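Long-range contacts in APC3568 protein (Geobacillus stearothermophilus, PDB 1RFZ), which is of unknown function, although it belongs to the phosphatidylglycerophosphatase A family and might share that lipid-phosphatase activity: residues I30-V34 with V149-A153; L73-E78 with K140-L145. The contacts are given in a common frame with arbitrary orientation. Residue numbers count along the deposited sequence, not the author numbering.

In the fold
After helices 2-9 and 13-22 the chain enters helix 27-38, which carries I30-V34, then passes through helices 47-58 and 61-76 to L73-E78, where helix 61-76 runs out. About 60 residues of further, mostly helical chain follow before K140-L145 returns and closes contact 2. The loop preceding helix 145-163 runs straight into that helix, and V149-A153, one turn into it, closes contact 1. Contact 2 is therefore nested inside the 114-residue loop closed by contact 1. Their centres lie about 19 Å apart: contact 1 joins two helices, its centre about 7 Å from the centre of the chain's fold, whereas contact 2 ties the start of helix 145-163 to helix 61-76.

Contact 1 of 2, residues I30-V34 with V149-A153; sequences IAELV and VGAIA
Both segments are regular alpha helix, with phi from -74° to -50° and psi from -54° to -25°; V34 N to I30 O and A153 N to V149 O, each 3.1 Å, are the i to i+4 hydrogen bonds that define the turns. The axes of the short segments approach to 8.9 Å and cross at -51° with their N-to-C directions diverging by the same angle. The backbones come nearest at V34 and A153, whose CA atoms are 5.4 Å apart, so the small A153 marks the tight point of the crossing. Its CB meets L33 CB at 3.6 Å, and V34 CG2 stands 3.9 Å from A153 O. I30 (m, t) points its CB toward the partner helix and reaches between V149, I152 and A153: CG2 is 3.9 Å from I152 CG2, 4.0 Å from A153 N and 4.1 Å from V149 O, while CG1 is 4.2 Å from V149 CG1. L33, also m, t, lays CD1 3.7 Å from V149 CG1. The 281 Å² interface is entirely apolar between side chains, as is characteristic of helix-helix packing inside an all-helical fold. All six touching residues are buried. Around them, V54 of helix 47-58 packs on I30, L130 of helix 129-134 covers L33 and V149, and I107 of helix 99-109 lies against I152.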
# COMPACT_ATOMS: atom_id res chain seq x y z
N ILE A 30 -16.32 16.96 8.23
CA ILE A 30 -15.09 16.30 7.82
C ILE A 30 -14.01 17.38 7.90
O ILE A 30 -12.94 17.16 8.46
CB ILE A 30 -15.17 15.82 6.37
CG1 ILE A 30 -16.34 14.86 6.20
CG2 ILE A 30 -13.87 15.12 5.99
CD1 ILE A 30 -16.34 14.16 4.84
N ALA A 31 -14.32 18.54 7.34
CA ALA A 31 -13.40 19.67 7.37
C ALA A 31 -13.18 20.02 8.84
O ALA A 31 -12.14 20.58 9.21
CB ALA A 31 -13.98 20.87 6.62
N GLU A 32 -14.15 19.68 9.68
CA GLU A 32 -14.01 19.96 11.09
C GLU A 32 -12.87 19.09 11.61
O GLU A 32 -12.10 19.50 12.48
CB GLU A 32 -15.32 19.68 11.83
CG GLU A 32 -16.40 20.71 11.51
CD GLU A 32 -17.68 20.53 12.32
OE1 GLU A 32 -17.60 20.60 13.57
OE2 GLU A 32 -18.75 20.33 11.72
N LEU A 33 -12.75 17.89 11.04
CA LEU A 33 -11.70 16.95 11.41
C LEU A 33 -10.35 17.46 10.91
O LEU A 33 -9.32 17.22 11.54
CB LEU A 33 -11.98 15.59 10.79
CG LEU A 33 -13.23 14.86 11.29
CD1 LEU A 33 -13.42 13.56 10.51
CD2 LEU A 33 -13.09 14.59 12.77
N VAL A 34 -10.37 18.16 9.77
CA VAL A 34 -9.15 18.70 9.20
C VAL A 34 -8.57 19.83 10.06
O VAL A 34 -7.35 19.95 10.20
CB VAL A 34 -9.37 19.22 7.76
CG1 VAL A 34 -8.03 19.61 7.13
CG2 VAL A 34 -10.03 18.17 6.92
N VAL A 149 -14.38 8.42 6.50
CA VAL A 149 -14.55 9.81 6.90
C VAL A 149 -13.23 10.27 7.49
O VAL A 149 -12.80 11.41 7.27
CB VAL A 149 -15.64 10.00 7.98
CG1 VAL A 149 -15.63 11.43 8.48
CG2 VAL A 149 -17.01 9.66 7.41
N GLY A 150 -12.60 9.36 8.24
CA GLY A 150 -11.33 9.66 8.87
C GLY A 150 -10.23 9.72 7.85
O GLY A 150 -9.33 10.56 7.93
N ALA A 151 -10.31 8.82 6.87
CA ALA A 151 -9.32 8.80 5.82
C ALA A 151 -9.40 10.11 5.02
O ALA A 151 -8.40 10.82 4.89
CB ALA A 151 -9.55 7.59 4.92
N ILE A 152 -10.59 10.45 4.53
CA ILE A 152 -10.78 11.68 3.77
C ILE A 152 -10.18 12.87 4.54
O ILE A 152 -9.45 13.69 3.96
CB ILE A 152 -12.29 11.95 3.47
CG1 ILE A 152 -12.84 10.87 2.53
CG2 ILE A 152 -12.46 13.31 2.81
CD1 ILE A 152 -14.31 11.05 2.20
N ALA A 153 -10.47 12.96 5.84
CA ALA A 153 -9.93 14.05 6.66
C ALA A 153 -8.39 14.05 6.59
O ALA A 153 -7.76 15.10 6.38
CB ALA A 153 -10.37 13.89 8.10

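Contact 2 of 2, residues L73-E78 with K140-L145; sequences LDKLAE and KCNTFL
D74, in the C-terminal part of helix 61-76, projects its carboxylate into irregular segment 140-145. The backbone there runs from extended at K140 (-85/138°) and C141 (-91/115°), through N142 (-121/34°), to helical values from T143; the closest CA pair is E78 with C141, 5.5 Å. With chi1 of -103°, between rotamer wells, and chi2 of -47°, D74 places OD2 2.8 Å from L145 N in a well-aligned hydrogen bond (160°). F144 N adds weak bonds to D74 OD1 (3.3 Å) and D74 OD2 (3.0 Å). A buried acid of one helix thus receives amides at the start of another, joining helix 61-76 to the segment leading into helix 145-163. E78, t, t with chi3 of -64°, brings OE1 within 3.1 Å of C141 N for a further well-aligned hydrogen bond (155°). C141 (t) sets SG 4.2 Å from A77 CB, and F144 (m, chi2 85°) meets L73 (m, t) at CZ to CD1, 3.2 Å, below ordinary carbon-carbon contact, perhaps coordinate error at 2.8 Å resolution. L73 also packs on L73 of the second subunit. E78 OE1 also salt-bridges R23, balancing its charge; D74 OD1 receives only a weak bond across these segments and faces another acceptor, C141 O, at 2.9 Å.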
# COMPACT_ATOMS: atom_id res chain seq x y z
N LEU A 73 -21.99 -1.42 1.12
CA LEU A 73 -21.94 -2.54 2.04
C LEU A 73 -22.50 -2.12 3.41
O LEU A 73 -23.27 -2.86 4.02
CB LEU A 73 -20.50 -3.03 2.18
CG LEU A 73 -19.80 -3.38 0.86
CD1 LEU A 73 -18.29 -3.48 1.09
CD2 LEU A 73 -20.36 -4.68 0.27
N ASP A 74 -22.11 -0.93 3.87
CA ASP A 74 -22.60 -0.43 5.15
C ASP A 74 -24.11 -0.55 5.23
O ASP A 74 -24.65 -0.85 6.29
CB ASP A 74 -22.19 1.03 5.36
CG ASP A 74 -21.01 1.19 6.32
OD1 ASP A 74 -21.03 0.55 7.39
OD2 ASP A 74 -20.08 1.96 6.00
N LYS A 75 -24.78 -0.31 4.10
CA LYS A 75 -26.24 -0.38 4.04
C LYS A 75 -26.79 -1.81 4.02
O LYS A 75 -27.62 -2.16 4.84
CB LYS A 75 -26.77 0.38 2.82
CG LYS A 75 -27.01 1.87 3.06
CD LYS A 75 -27.63 2.51 1.82
CE LYS A 75 -27.85 4.02 2.00
NZ LYS A 75 -28.34 4.68 0.74
N LEU A 76 -26.33 -2.62 3.08
CA LEU A 76 -26.79 -4.00 2.99
C LEU A 76 -26.63 -4.71 4.33
O LEU A 76 -27.46 -5.53 4.71
CB LEU A 76 -26.02 -4.79 1.93
CG LEU A 76 -26.33 -4.51 0.47
CD1 LEU A 76 -25.24 -3.64 -0.12
CD2 LEU A 76 -26.43 -5.83 -0.28
N ALA A 77 -25.54 -4.40 5.03
CA ALA A 77 -25.29 -5.01 6.33
C ALA A 77 -26.25 -4.42 7.37
O ALA A 77 -26.49 -5.01 8.42
CB ALA A 77 -23.83 -4.76 6.75
N GLU A 78 -26.80 -3.25 7.06
CA GLU A 78 -27.74 -2.58 7.95
C GLU A 78 -29.15 -3.09 7.67
O GLU A 78 -30.00 -3.11 8.55
CB GLU A 78 -27.69 -1.07 7.74
CG GLU A 78 -28.60 -0.28 8.66
CD GLU A 78 -28.50 1.22 8.42
OE1 GLU A 78 -27.41 1.79 8.65
OE2 GLU A 78 -29.50 1.82 7.99
N LYS A 140 -27.55 2.50 13.47
CA LYS A 140 -26.98 2.57 12.12
C LYS A 140 -25.61 1.89 12.04
O LYS A 140 -24.78 2.04 12.94
CB LYS A 140 -26.86 4.03 11.69
CG LYS A 140 -28.09 4.64 11.04
CD LYS A 140 -27.76 6.03 10.52
CE LYS A 140 -28.88 6.67 9.69
NZ LYS A 140 -28.49 8.04 9.21
N CYS A 141 -25.38 1.15 10.96
CA CYS A 141 -24.12 0.45 10.71
C CYS A 141 -23.15 1.33 9.92
O CYS A 141 -23.39 1.66 8.76
CB CYS A 141 -24.37 -0.84 9.92
SG CYS A 141 -22.86 -1.67 9.40
N ASN A 142 -22.04 1.70 10.56
CA ASN A 142 -21.04 2.56 9.95
C ASN A 142 -19.65 1.92 9.86
O ASN A 142 -18.63 2.61 9.97
CB ASN A 142 -20.95 3.88 10.72
CG ASN A 142 -22.28 4.62 10.73
OD1 ASN A 142 -22.86 4.89 9.69
ND2 ASN A 142 -22.76 4.97 11.93
N THR A 143 -19.62 0.61 9.66
CA THR A 143 -18.37 -0.13 9.56
C THR A 143 -17.33 0.54 8.66
O THR A 143 -16.21 0.83 9.08
CB THR A 143 -18.62 -1.56 9.04
OG1 THR A 143 -19.26 -2.33 10.06
CG2 THR A 143 -17.31 -2.23 8.63
N PHE A 144 -17.70 0.79 7.41
CA PHE A 144 -16.79 1.42 6.47
C PHE A 144 -16.71 2.92 6.58
O PHE A 144 -15.61 3.49 6.63
CB PHE A 144 -17.20 1.08 5.05
CG PHE A 144 -17.00 -0.35 4.69
CD1 PHE A 144 -17.98 -1.29 5.00
CD2 PHE A 144 -15.87 -0.75 3.98
CE1 PHE A 144 -17.84 -2.63 4.59
CE2 PHE A 144 -15.71 -2.07 3.57
CZ PHE A 144 -16.70 -3.02 3.87
N LEU A 145 -17.87 3.57 6.60
CA LEU A 145 -17.92 5.02 6.64
C LEU A 145 -17.08 5.78 7.66
O LEU A 145 -16.45 6.77 7.31
CB LEU A 145 -19.37 5.52 6.73
CG LEU A 145 -19.40 7.04 6.52
CD1 LEU A 145 -18.89 7.36 5.11
CD2 LEU A 145 -20.81 7.60 6.73